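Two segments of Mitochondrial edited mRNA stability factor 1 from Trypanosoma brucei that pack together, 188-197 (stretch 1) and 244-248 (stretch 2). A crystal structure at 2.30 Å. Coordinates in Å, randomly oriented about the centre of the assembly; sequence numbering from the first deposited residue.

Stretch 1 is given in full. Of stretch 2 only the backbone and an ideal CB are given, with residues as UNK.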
ATOM      1  N   LYS A 188     -15.676 -10.956 -13.415  1.00 36.42           N
ATOM      2  CA  LYS A 188     -16.763 -10.499 -12.548  1.00 37.55           C
ATOM      3  C   LYS A 188     -16.230  -9.743 -11.333  1.00 41.11           C
ATOM      4  O   LYS A 188     -16.774  -8.711 -10.940  1.00 34.77           O
ATOM      5  CB  LYS A 188     -17.616 -11.688 -12.089  1.00 42.36           C
ATOM      6  CG  LYS A 188     -18.984 -11.762 -12.737  1.00 74.57           C
ATOM      7  CD  LYS A 188     -18.899 -11.431 -14.223  1.00115.29           C
ATOM      8  CE  LYS A 188     -20.273 -11.107 -14.800  1.00126.65           C
ATOM      9  NZ  LYS A 188     -20.203 -10.086 -15.888  1.00114.42           N
ATOM     10  N   LEU A 189     -15.162 -10.265 -10.739  1.00 35.68           N
ATOM     11  CA  LEU A 189     -14.549  -9.626  -9.583  1.00 35.69           C
ATOM     12  C   LEU A 189     -13.939  -8.266  -9.929  1.00 29.68           C
ATOM     13  O   LEU A 189     -13.935  -7.350  -9.109  1.00 39.35           O
ATOM     14  CB  LEU A 189     -13.495 -10.546  -8.958  1.00 28.23           C
ATOM     15  CG  LEU A 189     -14.077 -11.805  -8.311  1.00 43.27           C
ATOM     16  CD1 LEU A 189     -12.979 -12.808  -7.986  1.00 23.63           C
ATOM     17  CD2 LEU A 189     -14.877 -11.456  -7.057  1.00 28.29           C
ATOM     18  N   MET A 190     -13.408  -8.141 -11.138  1.00 28.69           N
ATOM     19  CA  MET A 190     -12.767  -6.901 -11.549  1.00 33.58           C
ATOM     20  C   MET A 190     -13.816  -5.809 -11.737  1.00 30.09           C
ATOM     21  O   MET A 190     -13.597  -4.654 -11.357  1.00 34.12           O
ATOM     22  CB  MET A 190     -11.960  -7.121 -12.833  1.00 28.60           C
ATOM     23  CG  MET A 190     -10.750  -8.039 -12.623  1.00 35.80           C
ATOM     24  SD  MET A 190     -10.065  -8.682 -14.157  1.00 41.07           S
ATOM     25  CE  MET A 190      -9.502  -7.171 -14.946  1.00 29.72           C
ATOM     26  N   GLU A 191     -14.963  -6.180 -12.303  1.00 31.94           N
ATOM     27  CA  GLU A 191     -16.050  -5.221 -12.481  1.00 38.58           C
ATOM     28  C   GLU A 191     -16.529  -4.693 -11.141  1.00 40.60           C
ATOM     29  O   GLU A 191     -16.804  -3.506 -11.008  1.00 46.57           O
ATOM     30  CB  GLU A 191     -17.197  -5.820 -13.287  1.00 34.93           C
ATOM     31  CG  GLU A 191     -16.828  -6.061 -14.734  1.00 38.84           C
ATOM     32  CD  GLU A 191     -18.011  -6.440 -15.588  1.00 60.36           C
ATOM     33  OE1 GLU A 191     -17.964  -6.166 -16.809  1.00 50.44           O
ATOM     34  OE2 GLU A 191     -18.980  -7.022 -15.050  1.00 62.43           O
ATOM     35  N   ALA A 192     -16.584  -5.564 -10.137  1.00 38.54           N
ATOM     36  CA  ALA A 192     -16.942  -5.127  -8.790  1.00 37.28           C
ATOM     37  C   ALA A 192     -15.841  -4.254  -8.208  1.00 51.94           C
ATOM     38  O   ALA A 192     -16.112  -3.248  -7.551  1.00 53.36           O
ATOM     39  CB  ALA A 192     -17.199  -6.324  -7.880  1.00 30.57           C
ATOM     40  N   ALA A 193     -14.595  -4.641  -8.454  1.00 36.29           N
ATOM     41  CA  ALA A 193     -13.468  -3.905  -7.902  1.00 31.73           C
ATOM     42  C   ALA A 193     -13.381  -2.473  -8.445  1.00 34.80           C
ATOM     43  O   ALA A 193     -13.114  -1.540  -7.691  1.00 31.04           O
ATOM     44  CB  ALA A 193     -12.159  -4.654  -8.146  1.00 31.61           C
ATOM     45  N   ILE A 194     -13.588  -2.295  -9.748  1.00 25.92           N
ATOM     46  CA  ILE A 194     -13.488  -0.952 -10.327  1.00 37.86           C
ATOM     47  C   ILE A 194     -14.651  -0.053  -9.914  1.00 50.47           C
ATOM     48  O   ILE A 194     -14.649   1.137 -10.219  1.00 53.65           O
ATOM     49  CB  ILE A 194     -13.365  -0.946 -11.881  1.00 33.88           C
ATOM     50  CG1 ILE A 194     -14.638  -1.472 -12.540  1.00 39.44           C
ATOM     51  CG2 ILE A 194     -12.160  -1.738 -12.332  1.00 35.15           C
ATOM     52  CD1 ILE A 194     -14.633  -1.340 -14.057  1.00 39.03           C
ATOM     53  N   GLN A 195     -15.638  -0.629  -9.233  1.00 45.24           N
ATOM     54  CA  GLN A 195     -16.739   0.141  -8.661  1.00 51.64           C
ATOM     55  C   GLN A 195     -16.456   0.433  -7.198  1.00 43.52           C
ATOM     56  O   GLN A 195     -16.915   1.430  -6.652  1.00 48.51           O
ATOM     57  CB  GLN A 195     -18.066  -0.606  -8.798  1.00 50.92           C
ATOM     58  CG  GLN A 195     -18.611  -0.630 -10.220  1.00 79.09           C
ATOM     59  CD  GLN A 195     -19.849  -1.495 -10.352  1.00105.29           C
ATOM     60  OE1 GLN A 195     -19.773  -2.725 -10.305  1.00101.63           O
ATOM     61  NE2 GLN A 195     -21.001  -0.855 -10.520  1.00109.10           N
ATOM     62  N   GLN A 196     -15.714  -0.455  -6.555  1.00 45.89           N
ATOM     63  CA  GLN A 196     -15.203  -0.159  -5.235  1.00 39.37           C
ATOM     64  C   GLN A 196     -14.072   0.835  -5.451  1.00 49.45           C
ATOM     65  O   GLN A 196     -13.743   1.200  -6.583  1.00 58.90           O
ATOM     66  CB  GLN A 196     -14.694  -1.431  -4.543  1.00 42.65           C
ATOM     67  CG  GLN A 196     -15.763  -2.489  -4.272  1.00 50.35           C
ATOM     68  CD  GLN A 196     -15.180  -3.855  -3.859  1.00 84.11           C
ATOM     69  OE1 GLN A 196     -14.062  -3.949  -3.341  1.00 54.93           O
ATOM     70  NE2 GLN A 196     -15.946  -4.916  -4.097  1.00 50.12           N
ATOM     71  N   ASP A 197     -13.483   1.285  -4.364  1.00 38.37           N
ATOM     72  CA  ASP A 197     -12.350   2.192  -4.434  1.00 38.58           C
ATOM     73  C   ASP A 197     -11.270   1.592  -3.530  1.00 31.24           C
ATOM     74  O   ASP A 197     -11.068   2.058  -2.409  1.00 34.19           O
ATOM     75  CB  ASP A 197     -12.807   3.575  -3.943  1.00 43.73           C
ATOM     76  CG  ASP A 197     -11.700   4.625  -3.954  1.00 80.48           C
ATOM     77  OD1 ASP A 197     -10.971   4.721  -4.964  1.00 90.58           O
ATOM     78  OD2 ASP A 197     -11.577   5.371  -2.948  1.00 63.57           O
ATOM     79  N   UNK A 244      -7.353  -2.240   1.853  1.00 25.80           N
ATOM     80  CA  UNK A 244      -8.682  -2.840   1.803  1.00 25.98           C
ATOM     81  C   UNK A 244      -8.689  -4.087   0.918  1.00 26.53           C
ATOM     82  O   UNK A 244      -8.282  -4.037  -0.240  1.00 34.18           O
ATOM     83  CB  UNK A 244      -9.704  -1.823   1.291  1.00 25.98           C
ATOM     84  N   UNK A 245      -9.152  -5.207   1.466  1.00 26.05           N
ATOM     85  CA  UNK A 245      -9.448  -6.388   0.663  1.00 24.23           C
ATOM     86  C   UNK A 245     -10.655  -6.083  -0.222  1.00 29.55           C
ATOM     87  O   UNK A 245     -11.423  -5.150   0.054  1.00 30.27           O
ATOM     88  CB  UNK A 245      -9.709  -7.608   1.548  1.00 24.23           C
ATOM     89  N   UNK A 246     -10.829  -6.851  -1.289  1.00 27.18           N
ATOM     90  CA  UNK A 246     -12.035  -6.718  -2.099  1.00 36.14           C
ATOM     91  C   UNK A 246     -13.260  -6.872  -1.193  1.00 26.06           C
ATOM     92  O   UNK A 246     -13.283  -7.746  -0.323  1.00 29.14           O
ATOM     93  CB  UNK A 246     -12.055  -7.751  -3.227  1.00 36.14           C
ATOM     94  N   UNK A 247     -14.249  -6.000  -1.385  1.00 29.52           N
ATOM     95  CA  UNK A 247     -15.510  -6.032  -0.635  1.00 45.53           C
ATOM     96  C   UNK A 247     -15.398  -5.509   0.799  1.00 52.71           C
ATOM     97  O   UNK A 247     -16.398  -5.421   1.509  1.00 46.54           O
ATOM     98  CB  UNK A 247     -16.043  -7.466  -0.601  1.00 45.53           C
ATOM     99  N   UNK A 248     -14.188  -5.162   1.224  1.00 38.16           N
ATOM    100  CA  UNK A 248     -13.979  -4.683   2.584  1.00 37.21           C
ATOM    101  C   UNK A 248     -14.187  -3.166   2.683  1.00 34.15           C
ATOM    102  O   UNK A 248     -13.739  -2.406   1.826  1.00 41.36           O
ATOM    103  CB  UNK A 248     -12.573  -5.054   3.060  1.00 37.21           C
TER

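Position 244 has an ideal CB that points toward stretch 1, yet nothing of that stretch lies within 5.5 Å of it. With phi/psi of -76/126 the backbone is extended, and the visible atoms hardly restrict the choice; a small or medium side chain, polar or apolar, would fit. The deposited residue is Thr244, with chi1 at 56° (p). The nearest approach of its side chain is Thr244 OG1 to Asp197 O, 4.6 Å, and OG1 is hydrogen-bonded outside the two stretches.

Position 245 opens a type II beta turn that ends at 248, closed by the backbone hydrogen bond from 248 N to 245 O at 3.0 Å. CA-to-CB points away from stretch 1, so almost any side chain could stand here. It is Leu245, whose nearest side-chain atom, CB, is 7.5 Å from Gln196 OE1. Its backbone does more: water 1 donates to Leu245 O at 2.9 Å and to Gln196 OE1 at 2.6 Å, bridging the two stretches.

Position 246, at -54/136, is the second residue of the turn. Its CA lies 6.6 Å from Ala193 CA, and its ideal CB is 4.3 Å from Gln196 OE1. CA-to-CB runs sideways, so a side chain must extend to reach the helix, where the methyl of Ala193 offers an apolar surface. Leucine, isoleucine or methionine would suit. The deposited Leu246 (chi1 m, chi2 t) brings CD2 to 3.7 Å from Ala193 CB.

Position 247 has a positive phi (76/-4), as the third residue of a type II turn often does, which would favour glycine or asparagine. Yet the ideal CB is 4.3 Å from Gln196 NE2, and beyond that amide lie Ala192 CB and Leu189 CD2, a largely apolar strip suited to a long or flat side chain. Any residue with a backbone N-H can make this bond: 247 N donates to Gln196 OE1 at 2.8 Å, with an N-H...O angle of 175°. The deposited residue is Tyr247, chi1 -63° (m). Gln196 NE2 lies over one face of its ring, 3.4 Å from CD1, while Leu189 CD2 sits at the edge, 4.0 Å from CE2. At the tip, Tyr247 OH is 3.6 Å from Ala192 CB and 3.7 Å from Leu189 CD2.

Position 248 (-88/136) finds no atom of stretch 1 within 5.5 Å of its ideal CB, so polar or charged groups are plausible. CA-to-CB of Glu248 runs sideways, the end of the side chain leads off from stretch 1, and OE1 accepts a hydrogen bond from Leu245 N at 2.9 Å, bracing the turn.

Stretch 2 (244-248) TLLYE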
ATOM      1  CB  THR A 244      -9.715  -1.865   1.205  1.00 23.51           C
ATOM      2  OG1 THR A 244      -9.265  -1.447  -0.090  1.00 29.38           O
ATOM      3  CG2 THR A 244      -9.890  -0.623   2.090  1.00 23.42           C
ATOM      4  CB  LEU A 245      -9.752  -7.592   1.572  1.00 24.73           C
ATOM      5  CG  LEU A 245      -8.641  -8.014   2.537  1.00 33.15           C
ATOM      6  CD1 LEU A 245      -9.156  -8.984   3.589  1.00 26.48           C
ATOM      7  CD2 LEU A 245      -7.484  -8.625   1.771  1.00 32.58           C
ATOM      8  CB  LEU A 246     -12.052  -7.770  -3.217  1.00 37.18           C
ATOM      9  CG  LEU A 246     -10.956  -7.652  -4.284  1.00 51.69           C
ATOM     10  CD1 LEU A 246     -11.008  -8.811  -5.261  1.00 35.76           C
ATOM     11  CD2 LEU A 246     -11.072  -6.326  -5.024  1.00 44.20           C
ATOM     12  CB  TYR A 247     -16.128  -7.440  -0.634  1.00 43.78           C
ATOM     13  CG  TYR A 247     -16.514  -7.924  -2.011  1.00 51.77           C
ATOM     14  CD1 TYR A 247     -17.658  -7.449  -2.642  1.00 51.01           C
ATOM     15  CD2 TYR A 247     -15.733  -8.855  -2.682  1.00 39.04           C
ATOM     16  CE1 TYR A 247     -18.011  -7.885  -3.911  1.00 51.40           C
ATOM     17  CE2 TYR A 247     -16.077  -9.300  -3.948  1.00 48.54           C
ATOM     18  CZ  TYR A 247     -17.216  -8.810  -4.558  1.00 58.33           C
ATOM     19  OH  TYR A 247     -17.568  -9.247  -5.816  1.00 58.49           O
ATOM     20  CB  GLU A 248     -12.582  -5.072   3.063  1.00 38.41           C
ATOM     21  CG  GLU A 248     -12.364  -4.934   4.553  1.00 34.42           C
ATOM     22  CD  GLU A 248     -10.969  -5.352   4.977  1.00 38.22           C
ATOM     23  OE1 GLU A 248     -10.006  -5.167   4.190  1.00 28.69           O
ATOM     24  OE2 GLU A 248     -10.835  -5.877   6.098  1.00 34.46           O
TER
HETATM   25  O   HOH W   1     -12.231  -3.034  -1.788  1.00 51.51           O
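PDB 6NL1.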